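Local atomic coordinates of oxidoreductase protein (Agrobacterium radiobacter, PDB entry 5UI9), a protein that binds NAD+ and a small dihydroxy acid and probably catalyses NAD-dependent oxidation or reduction, as a member of the GFO/IDH/MocA oxidoreductase family. Residues A[102-107]-A[322-327]; A[157-162]-A[239-244]; A[173-178]-A[212-217]; A[198-203]-A[330-335]. All blocks are in the same frame, centred on the assembly; numbering follows the deposited sequence.

Contact 1 (A[102-107]-A[322-327])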
# COMPACT_ATOMS: atom_id res chain seq x y z
N LYS A 102 -0.04 -14.08 24.73
CA LYS A 102 -1.40 -14.21 24.18
C LYS A 102 -2.14 -12.87 24.13
O LYS A 102 -3.03 -12.69 23.31
CB LYS A 102 -2.22 -15.21 25.00
CG LYS A 102 -1.78 -16.65 24.85
CD LYS A 102 -2.58 -17.59 25.74
CE LYS A 102 -2.76 -18.95 25.08
NZ LYS A 102 -3.13 -20.01 26.06
N SER A 103 -1.78 -11.94 25.02
CA SER A 103 -2.39 -10.61 25.05
C SER A 103 -1.39 -9.57 25.54
O SER A 103 -0.34 -9.92 26.10
CB SER A 103 -3.62 -10.62 25.97
OG SER A 103 -3.26 -10.83 27.32
N LEU A 104 -1.72 -8.30 25.32
CA LEU A 104 -0.88 -7.19 25.76
C LEU A 104 -0.75 -7.18 27.29
O LEU A 104 0.32 -6.90 27.84
CB LEU A 104 -1.44 -5.86 25.26
CG LEU A 104 -0.60 -4.61 25.54
CD1 LEU A 104 0.80 -4.73 24.94
CD2 LEU A 104 -1.30 -3.36 25.01
N SER A 105 -1.87 -7.50 27.96
CA SER A 105 -1.96 -7.64 29.41
C SER A 105 -0.96 -8.68 29.97
O SER A 105 -0.24 -8.41 30.93
CB SER A 105 -3.40 -8.02 29.78
OG SER A 105 -3.54 -8.23 31.16
N ASP A 106 -0.93 -9.87 29.37
CA ASP A 106 0.07 -10.89 29.72
C ASP A 106 1.50 -10.43 29.46
O ASP A 106 2.40 -10.70 30.26
CB ASP A 106 -0.17 -12.20 28.94
CG ASP A 106 -1.37 -13.00 29.46
OD1 ASP A 106 -1.80 -12.78 30.61
OD2 ASP A 106 -1.85 -13.86 28.70
N ALA A 107 1.70 -9.76 28.32
CA ALA A 107 3.02 -9.25 27.94
C ALA A 107 3.52 -8.23 28.96
O ALA A 107 4.67 -8.32 29.39
CB ALA A 107 2.98 -8.65 26.54
N THR A 322 5.38 -2.98 19.85
CA THR A 322 5.04 -3.78 18.68
C THR A 322 3.78 -4.60 18.96
O THR A 322 2.85 -4.60 18.15
CB THR A 322 6.21 -4.71 18.28
OG1 THR A 322 7.28 -3.92 17.76
CG2 THR A 322 5.79 -5.73 17.24
N PHE A 323 3.77 -5.31 20.09
CA PHE A 323 2.65 -6.20 20.41
C PHE A 323 1.31 -5.47 20.50
O PHE A 323 0.30 -6.00 20.05
CB PHE A 323 2.89 -7.00 21.69
CG PHE A 323 1.96 -8.18 21.81
CD1 PHE A 323 0.68 -8.02 22.34
CD2 PHE A 323 2.33 -9.42 21.33
CE1 PHE A 323 -0.20 -9.09 22.41
CE2 PHE A 323 1.46 -10.50 21.41
CZ PHE A 323 0.20 -10.33 21.95
N ALA A 324 1.32 -4.27 21.08
CA ALA A 324 0.15 -3.38 21.09
C ALA A 324 -0.47 -3.19 19.71
O ALA A 324 -1.70 -3.16 19.58
CB ALA A 324 0.52 -2.03 21.68
N LEU A 325 0.38 -3.07 18.69
CA LEU A 325 -0.07 -2.88 17.31
C LEU A 325 -0.79 -4.11 16.79
O LEU A 325 -1.75 -3.98 16.03
CB LEU A 325 1.09 -2.51 16.37
CG LEU A 325 2.00 -1.34 16.75
CD1 LEU A 325 3.08 -1.13 15.69
CD2 LEU A 325 1.24 -0.04 16.97
N VAL A 326 -0.32 -5.30 17.19
CA VAL A 326 -0.99 -6.56 16.83
C VAL A 326 -2.40 -6.62 17.43
O VAL A 326 -3.37 -6.89 16.72
CB VAL A 326 -0.16 -7.80 17.25
CG1 VAL A 326 -0.97 -9.09 17.12
CG2 VAL A 326 1.11 -7.89 16.43
N GLU A 327 -2.49 -6.38 18.73
CA GLU A 327 -3.78 -6.41 19.43
C GLU A 327 -4.72 -5.31 18.91
O GLU A 327 -5.92 -5.54 18.74
CB GLU A 327 -3.57 -6.32 20.95
CG GLU A 327 -4.83 -6.53 21.77
CD GLU A 327 -4.53 -6.88 23.22
OE1 GLU A 327 -3.96 -7.97 23.45
OE2 GLU A 327 -4.86 -6.07 24.12
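L104, in the first turn of helix 104-116, comes nearest to A324 in the middle of helix 316-335, their CA atoms 6.1 Å apart. The polar link is a single backbone-to-side-chain hydrogen bond: L104 N gives its hydrogen to E327 OE1 at 2.9 Å with an N-H...O angle of 164°. The amide meets OE1 from above the carboxylate plane, about 35° out of it. E327 stretches across with CG anti to its backbone N (chi1 -172°) and an extended chain beyond, which brings OE1 over S103 CA and lays OE2 against L104 CB at 3.6 Å. S103 is the N-cap of helix 104-116: its OG accepts from D106 N at 3.2 Å, while E327 takes up the amide of L104, the first residue of the helix. A carboxylate at this end would probably be favoured by the helix dipole. Beside this bond the ring of F323 is turned toward the S103-L104 peptide, its CE1 3.4 Å from L104 N and as close to S103 C. The L104 side chain supplies the apolar half: one methyl, CD1, rests over the backbone of A324, and the other, CD2, meets A324 CB at 4.0 Å. Outward from this interface, D106 forms a salt bridge with R81 of helix 80-89. Elsewhere on helix 316-335, L325 and V326 pack on helix 175-191, and L325 also meets strand 194-202, so this helix lies between the Rossmann-fold helix 104-116 and elements of the C-terminal domain.

Contact 2 (A[157-162]-A[239-244])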
# COMPACT_ATOMS: atom_id res chain seq x y z
N SER A 157 2.94 -13.51 0.09
CA SER A 157 3.54 -14.82 -0.16
C SER A 157 2.46 -15.86 -0.43
O SER A 157 1.31 -15.69 -0.01
CB SER A 157 4.35 -15.25 1.06
OG SER A 157 4.93 -16.52 0.86
N GLY A 158 2.84 -16.91 -1.15
CA GLY A 158 2.03 -18.12 -1.30
C GLY A 158 2.76 -19.35 -0.77
O GLY A 158 2.42 -20.47 -1.14
N PHE A 159 3.74 -19.14 0.12
CA PHE A 159 4.59 -20.22 0.63
C PHE A 159 3.81 -21.10 1.60
O PHE A 159 3.03 -20.59 2.41
CB PHE A 159 5.82 -19.62 1.33
CG PHE A 159 6.81 -20.65 1.84
CD1 PHE A 159 7.62 -21.35 0.95
CD2 PHE A 159 6.94 -20.90 3.20
CE1 PHE A 159 8.53 -22.29 1.41
CE2 PHE A 159 7.84 -21.84 3.67
CZ PHE A 159 8.65 -22.53 2.77
N ASP A 160 4.05 -22.41 1.53
CA ASP A 160 3.40 -23.37 2.41
C ASP A 160 4.11 -23.40 3.78
O ASP A 160 4.87 -24.33 4.08
CB ASP A 160 3.38 -24.76 1.73
CG ASP A 160 2.65 -25.83 2.55
OD1 ASP A 160 1.95 -25.51 3.53
OD2 ASP A 160 2.79 -27.01 2.19
N VAL A 161 3.86 -22.36 4.59
CA VAL A 161 4.31 -22.32 6.00
C VAL A 161 3.65 -23.37 6.88
O VAL A 161 4.16 -23.68 7.95
CB VAL A 161 4.04 -20.96 6.70
CG1 VAL A 161 5.08 -19.93 6.32
CG2 VAL A 161 2.61 -20.46 6.47
N PHE A 162 2.50 -23.88 6.44
CA PHE A 162 1.70 -24.82 7.21
C PHE A 162 2.34 -26.21 7.32
O PHE A 162 2.04 -26.94 8.26
CB PHE A 162 0.28 -24.93 6.63
CG PHE A 162 -0.38 -23.60 6.40
CD1 PHE A 162 -0.81 -22.83 7.47
CD2 PHE A 162 -0.54 -23.09 5.11
CE1 PHE A 162 -1.40 -21.59 7.27
CE2 PHE A 162 -1.13 -21.86 4.90
CZ PHE A 162 -1.57 -21.10 5.99
N GLU A 239 8.10 -16.99 -6.06
CA GLU A 239 7.74 -16.96 -4.64
C GLU A 239 8.74 -16.09 -3.86
O GLU A 239 9.91 -16.46 -3.75
CB GLU A 239 7.71 -18.39 -4.07
CG GLU A 239 7.44 -18.51 -2.57
CD GLU A 239 6.26 -17.66 -2.11
OE1 GLU A 239 5.15 -17.84 -2.64
OE2 GLU A 239 6.47 -16.81 -1.22
N PRO A 240 8.28 -14.95 -3.30
CA PRO A 240 9.24 -14.08 -2.60
C PRO A 240 9.61 -14.46 -1.15
O PRO A 240 10.46 -13.78 -0.58
CB PRO A 240 8.51 -12.73 -2.59
CG PRO A 240 7.09 -13.11 -2.51
CD PRO A 240 6.95 -14.33 -3.37
N PHE A 241 9.00 -15.50 -0.56
CA PHE A 241 9.24 -15.85 0.85
C PHE A 241 10.75 -15.96 1.14
O PHE A 241 11.45 -16.62 0.36
CB PHE A 241 8.53 -17.17 1.21
CG PHE A 241 8.75 -17.63 2.63
CD1 PHE A 241 9.84 -18.43 2.96
CD2 PHE A 241 7.86 -17.28 3.64
CE1 PHE A 241 10.05 -18.86 4.27
CE2 PHE A 241 8.06 -17.69 4.95
CZ PHE A 241 9.16 -18.49 5.26
N PRO A 242 11.28 -15.35 2.21
CA PRO A 242 10.56 -14.59 3.23
C PRO A 242 10.92 -13.10 3.18
O PRO A 242 11.21 -12.47 4.22
CB PRO A 242 11.11 -15.21 4.52
CG PRO A 242 12.55 -15.45 4.18
CD PRO A 242 12.63 -15.69 2.68
N GLU A 243 10.91 -12.53 1.98
CA GLU A 243 11.32 -11.15 1.78
C GLU A 243 10.19 -10.19 2.11
O GLU A 243 9.05 -10.37 1.66
CB GLU A 243 11.74 -10.91 0.33
CG GLU A 243 12.95 -11.71 -0.10
CD GLU A 243 13.13 -11.69 -1.60
OE1 GLU A 243 13.31 -12.77 -2.20
OE2 GLU A 243 13.06 -10.61 -2.20
N THR A 244 10.53 -9.14 2.87
CA THR A 244 9.66 -8.00 3.09
C THR A 244 10.11 -6.87 2.15
O THR A 244 11.27 -6.44 2.19
CB THR A 244 9.74 -7.52 4.56
OG1 THR A 244 9.36 -8.59 5.44
CG2 THR A 244 8.82 -6.31 4.79
O HOH W 1 4.55 -20.29 -3.62
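The carboxylate of E239 grips the turn at S157-G158 with both oxygens. OE2 accepts from S157 OG at 2.6 Å, met from above the carboxylate plane, and OE1 accepts from G158 N at 2.9 Å, on the syn side. OE2 also takes F241 N on its anti side, so it has two protein donors, and water 1 donates to OE1 at 2.7 Å. The E239 chain bends at chi2 (47°), which folds the carboxylate back over its own loop to reach F241 N. S157 OG, a donor to E239, in turn accepts from F159 N at 3.0 Å, closing an ST turn. Next to this cluster F159 and F241 form a face-to-face stack, centroids 4.1 Å apart and planes 13° from parallel. The opposite face of F241 is covered by P242 CB, across a cis peptide bond, and V161 CG1 touches F241 CE2. Farther out, the F241 ring meets W288 edge-to-face, and V161 packs on Y232; both W288 and Y232 belong to the pocket of the bound dihydroxy acid. With four donors, the carboxylate is probably ionised, and its bonds together with the ring stack tie two loops together beside that pocket.

Contact 3 (A[173-178]-A[212-217]). With 8A1 ((2S)-2,3-dihydroxy-2-methylpropanoic acid), chain D.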
# COMPACT_ATOMS: atom_id res chain seq x y z
N ARG A 173 -7.01 -16.83 15.08
CA ARG A 173 -6.06 -15.81 14.64
C ARG A 173 -4.89 -16.48 13.92
O ARG A 173 -4.43 -17.54 14.34
CB ARG A 173 -5.53 -15.05 15.85
CG ARG A 173 -6.60 -14.30 16.61
CD ARG A 173 -6.00 -13.42 17.70
NE ARG A 173 -6.97 -12.45 18.21
CZ ARG A 173 -6.70 -11.47 19.07
NH1 ARG A 173 -5.46 -11.30 19.56
NH2 ARG A 173 -7.67 -10.65 19.45
N PHE A 174 -4.42 -15.85 12.84
CA PHE A 174 -3.27 -16.37 12.08
C PHE A 174 -2.31 -15.23 11.72
O PHE A 174 -1.42 -14.94 12.51
CB PHE A 174 -3.74 -17.21 10.86
CG PHE A 174 -2.66 -17.53 9.84
CD1 PHE A 174 -1.35 -17.82 10.23
CD2 PHE A 174 -2.98 -17.57 8.49
CE1 PHE A 174 -0.37 -18.11 9.28
CE2 PHE A 174 -2.00 -17.86 7.53
CZ PHE A 174 -0.70 -18.13 7.93
N ILE A 175 -2.48 -14.58 10.57
CA ILE A 175 -1.36 -13.85 9.95
C ILE A 175 -0.84 -12.62 10.71
O ILE A 175 0.37 -12.40 10.71
CB ILE A 175 -1.63 -13.51 8.47
CG1 ILE A 175 -0.31 -13.20 7.73
CG2 ILE A 175 -2.61 -12.35 8.33
CD1 ILE A 175 -0.46 -13.15 6.23
N ILE A 176 -1.70 -11.84 11.37
CA ILE A 176 -1.21 -10.67 12.12
C ILE A 176 -0.35 -11.12 13.32
O ILE A 176 0.76 -10.60 13.52
CB ILE A 176 -2.33 -9.71 12.59
CG1 ILE A 176 -3.21 -9.26 11.41
CG2 ILE A 176 -1.72 -8.48 13.27
CD1 ILE A 176 -4.33 -8.31 11.78
N GLU A 177 -0.87 -12.07 14.08
CA GLU A 177 -0.15 -12.68 15.21
C GLU A 177 1.14 -13.40 14.79
O GLU A 177 2.15 -13.30 15.47
CB GLU A 177 -1.07 -13.67 15.93
CG GLU A 177 -0.46 -14.33 17.16
CD GLU A 177 -1.37 -15.36 17.82
OE1 GLU A 177 -0.90 -16.00 18.79
OE2 GLU A 177 -2.52 -15.56 17.38
N ASP A 178 1.10 -14.12 13.68
CA ASP A 178 2.25 -14.92 13.26
C ASP A 178 3.31 -14.11 12.51
O ASP A 178 4.51 -14.26 12.77
CB ASP A 178 1.80 -16.08 12.36
CG ASP A 178 2.97 -16.86 11.79
OD1 ASP A 178 3.84 -17.27 12.59
OD2 ASP A 178 3.02 -17.05 10.56
N ASP A 212 -5.75 -14.80 6.68
CA ASP A 212 -4.47 -14.92 5.97
C ASP A 212 -4.11 -13.71 5.13
O ASP A 212 -3.14 -13.74 4.38
CB ASP A 212 -4.41 -16.21 5.14
CG ASP A 212 -5.53 -16.32 4.12
OD1 ASP A 212 -6.42 -15.45 4.10
OD2 ASP A 212 -5.52 -17.29 3.33
N VAL A 213 -4.90 -12.64 5.26
CA VAL A 213 -4.65 -11.39 4.58
C VAL A 213 -4.98 -10.28 5.57
O VAL A 213 -6.02 -10.33 6.22
CB VAL A 213 -5.52 -11.23 3.31
CG1 VAL A 213 -5.18 -9.93 2.59
CG2 VAL A 213 -5.35 -12.42 2.38
N ALA A 214 -4.08 -9.31 5.69
CA ALA A 214 -4.27 -8.17 6.58
C ALA A 214 -3.65 -6.93 5.97
O ALA A 214 -2.52 -6.97 5.47
CB ALA A 214 -3.67 -8.45 7.96
N THR A 215 -4.39 -5.83 6.03
CA THR A 215 -3.95 -4.55 5.51
C THR A 215 -4.14 -3.52 6.61
O THR A 215 -5.25 -3.37 7.13
CB THR A 215 -4.76 -4.18 4.25
OG1 THR A 215 -4.67 -5.25 3.30
CG2 THR A 215 -4.24 -2.92 3.61
N ILE A 216 -3.06 -2.82 6.94
CA ILE A 216 -3.01 -1.94 8.11
C ILE A 216 -2.48 -0.57 7.70
O ILE A 216 -1.47 -0.48 7.01
CB ILE A 216 -2.11 -2.54 9.22
CG1 ILE A 216 -2.51 -3.99 9.52
CG2 ILE A 216 -2.18 -1.69 10.49
CD1 ILE A 216 -1.66 -4.69 10.56
N LEU A 217 -3.15 0.49 8.15
CA LEU A 217 -2.73 1.87 7.92
C LEU A 217 -2.21 2.46 9.23
O LEU A 217 -2.95 2.51 10.21
CB LEU A 217 -3.92 2.69 7.42
CG LEU A 217 -3.75 4.19 7.13
CD1 LEU A 217 -2.70 4.46 6.06
CD2 LEU A 217 -5.09 4.76 6.69
OXT 8A1 D . 9.17 -16.40 10.57
C 8A1 D . 8.08 -16.54 11.18
O 8A1 D . 7.89 -16.06 12.32
CA 8A1 D . 6.96 -17.30 10.53
CB 8A1 D . 6.08 -16.26 9.84
O1 8A1 D . 5.08 -16.88 9.02
O2 8A1 D . 6.21 -18.01 11.53
C3 8A1 D . 7.52 -18.33 9.55
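The ring of F174 turns its edge to D212: CB of D212 lies near the ring plane, 3.8 Å from F174 CE2, and ring and carboxylate planes stand 47° apart. One face of the ring is partly covered, toward its rim, by CB of the following I175. The carboxylate of D212 leads away from the ring to the backbone amides of V204 and N205. Next in sequence, I175 reaches over the start of strand 213-220. Its CG1 is anti to the backbone N (chi1 -161°), which carries CD1 to within 3.3 Å of D212 O, while CG2 lies against the D212-V213 peptide and 4.1 Å from A214 CB. I176 closes the row with CG1 on A214 CB at 3.6 Å. K202 on the adjacent strand pairs with D212 and V213 together, a classic beta bulge at the start of the strand. One turn along helix 175-191, D178 holds the bound dihydroxy acid by two hydroxyls: O2 donates to D178 OD1 at 2.7 Å and O1 to D178 OD2 at 2.6 Å. K98 forms a salt bridge with D178 OD1, and K98, Y232, H182 and Q165 also bond to the ligand. Across the two protein segments the contact is apolar, seating the first turn of the helix on the sheet, whereas D178 uses both carboxylate oxygens to read the neighbouring hydroxyls of the ligand.

Contact 4 (A[198-203]-A[330-335])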
# COMPACT_ATOMS: atom_id res chain seq x y z
N THR A 198 -5.36 1.53 11.87
CA THR A 198 -6.61 0.99 11.31
C THR A 198 -6.29 -0.24 10.48
O THR A 198 -5.36 -0.22 9.67
CB THR A 198 -7.30 2.01 10.38
OG1 THR A 198 -7.07 3.34 10.86
CG2 THR A 198 -8.80 1.75 10.32
N ALA A 199 -7.06 -1.31 10.66
CA ALA A 199 -6.75 -2.60 10.02
C ALA A 199 -7.97 -3.25 9.39
O ALA A 199 -9.11 -2.99 9.78
CB ALA A 199 -6.12 -3.54 11.03
N ARG A 200 -7.71 -4.09 8.39
CA ARG A 200 -8.71 -4.90 7.70
C ARG A 200 -8.13 -6.28 7.49
O ARG A 200 -6.96 -6.41 7.15
CB ARG A 200 -9.05 -4.29 6.33
CG ARG A 200 -9.57 -2.87 6.39
CD ARG A 200 -10.94 -2.81 7.04
NE ARG A 200 -11.48 -1.46 6.98
CZ ARG A 200 -11.32 -0.51 7.90
NH1 ARG A 200 -10.66 -0.74 9.04
NH2 ARG A 200 -11.86 0.68 7.69
N THR A 201 -8.95 -7.31 7.69
CA THR A 201 -8.53 -8.70 7.53
C THR A 201 -9.57 -9.53 6.77
O THR A 201 -10.75 -9.20 6.77
CB THR A 201 -8.33 -9.40 8.88
OG1 THR A 201 -9.58 -9.45 9.58
CG2 THR A 201 -7.31 -8.68 9.73
N LYS A 202 -9.10 -10.61 6.17
CA LYS A 202 -9.98 -11.62 5.60
C LYS A 202 -9.29 -12.98 5.50
O LYS A 202 -8.07 -13.08 5.65
CB LYS A 202 -10.50 -11.19 4.22
CG LYS A 202 -9.43 -10.97 3.17
CD LYS A 202 -10.03 -10.93 1.77
CE LYS A 202 -10.93 -9.72 1.54
NZ LYS A 202 -10.21 -8.42 1.70
N ARG A 203 -10.10 -14.01 5.26
CA ARG A 203 -9.60 -15.36 5.02
C ARG A 203 -9.89 -15.75 3.58
O ARG A 203 -11.04 -15.81 3.19
CB ARG A 203 -10.25 -16.37 5.97
CG ARG A 203 -9.68 -17.77 5.84
CD ARG A 203 -10.15 -18.66 6.98
NE ARG A 203 -11.61 -18.81 7.01
CZ ARG A 203 -12.32 -19.64 6.26
NH1 ARG A 203 -11.75 -20.45 5.36
NH2 ARG A 203 -13.64 -19.67 6.40
N TYR A 330 -6.23 -6.43 15.42
CA TYR A 330 -7.37 -7.34 15.58
C TYR A 330 -8.63 -6.60 16.04
O TYR A 330 -9.71 -6.81 15.49
CB TYR A 330 -7.04 -8.50 16.54
CG TYR A 330 -6.23 -9.59 15.88
CD1 TYR A 330 -6.78 -10.38 14.87
CD2 TYR A 330 -4.90 -9.83 16.25
CE1 TYR A 330 -6.04 -11.37 14.25
CE2 TYR A 330 -4.15 -10.83 15.64
CZ TYR A 330 -4.74 -11.60 14.63
OH TYR A 330 -4.01 -12.59 14.00
N GLU A 331 -8.46 -5.74 17.04
CA GLU A 331 -9.55 -4.87 17.52
C GLU A 331 -10.16 -4.07 16.37
O GLU A 331 -11.36 -4.14 16.13
CB GLU A 331 -9.05 -3.93 18.62
CG GLU A 331 -10.13 -3.10 19.31
CD GLU A 331 -9.59 -2.23 20.44
OE1 GLU A 331 -8.57 -2.59 21.07
OE2 GLU A 331 -10.20 -1.16 20.69
N SER A 332 -9.30 -3.34 15.65
CA SER A 332 -9.74 -2.48 14.54
C SER A 332 -10.45 -3.25 13.43
O SER A 332 -11.44 -2.76 12.89
CB SER A 332 -8.54 -1.73 13.94
OG SER A 332 -8.96 -0.92 12.85
N ALA A 333 -9.94 -4.43 13.09
CA ALA A 333 -10.52 -5.25 12.03
C ALA A 333 -11.92 -5.75 12.38
O ALA A 333 -12.75 -5.91 11.49
CB ALA A 333 -9.61 -6.42 11.70
N ALA A 334 -12.17 -6.00 13.67
CA ALA A 334 -13.49 -6.45 14.14
C ALA A 334 -14.51 -5.30 14.23
O ALA A 334 -15.65 -5.45 13.80
CB ALA A 334 -13.36 -7.14 15.49
N ASN A 335 -14.08 -4.16 14.79
CA ASN A 335 -14.95 -2.99 15.01
C ASN A 335 -15.05 -2.06 13.79
O ASN A 335 -16.01 -1.29 13.68
CB ASN A 335 -14.42 -2.15 16.19
CG ASN A 335 -14.34 -2.94 17.49
OD1 ASN A 335 -15.24 -3.71 17.82
ND2 ASN A 335 -13.25 -2.74 18.23
O HOH W 2 -11.79 -6.39 8.36
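Hydrogen bonding between strand 198-202 and helix 330-335 rests on S332, whose OG accepts from A199 N at 2.9 Å with an N-H...O angle of 159°. S332 OG is placed there with chi1 at 179°, anti to its backbone N, and it also bonds to the carbonyl oxygen of R337 beyond the helix. Water 2 adds a bridge: it accepts from T201 N at 3.1 Å and donates weakly to A333 O. A CA-H...O contact of 3.5 Å joins A333 CA to A199 O. The same carbonyl is met from above its plane by R200 NH1 at 2.8 Å, a bond within the strand made by an arginine chain that bends at chi2; R200 NE forms a salt bridge with D219 of the second subunit. Van der Waals contacts fill in around these bonds: A333 CB sits against T201 OG1 and CG2, and A199 CB faces S332 CB at 4.2 Å. Small residues allow a close approach, 6.2 Å between the short axes, which cross at -71°. It is a helix-on-sheet layer of the C-terminal α+β domain, with its mixed, largely antiparallel sheet: the end of helix 316-335 covers one side of strand 198-202, while R200 reaches the second subunit.

From the N terminus, the chain first forms the Rossmann domain, where 102-107 opens the longest loop, closed by 322-327 in contact 1. Contacts 2 and 3 are nested within it, contact 3 also inside the loop of contact 2. Contact 4 crosses contacts 1, 2 and 3, since 198-203 precedes 322-327, 239-244 and 212-217 but pairs with 330-335. Helix 316-335 serves contacts 1 and 4, linking the Rossmann domain to the large sheet, and V326 of contact 1 packs on I176 of contact 3. Contacts 3 and 4 share neighbouring strands 213-220 and 194-202, and F162 of contact 2 touches F174 of contact 3.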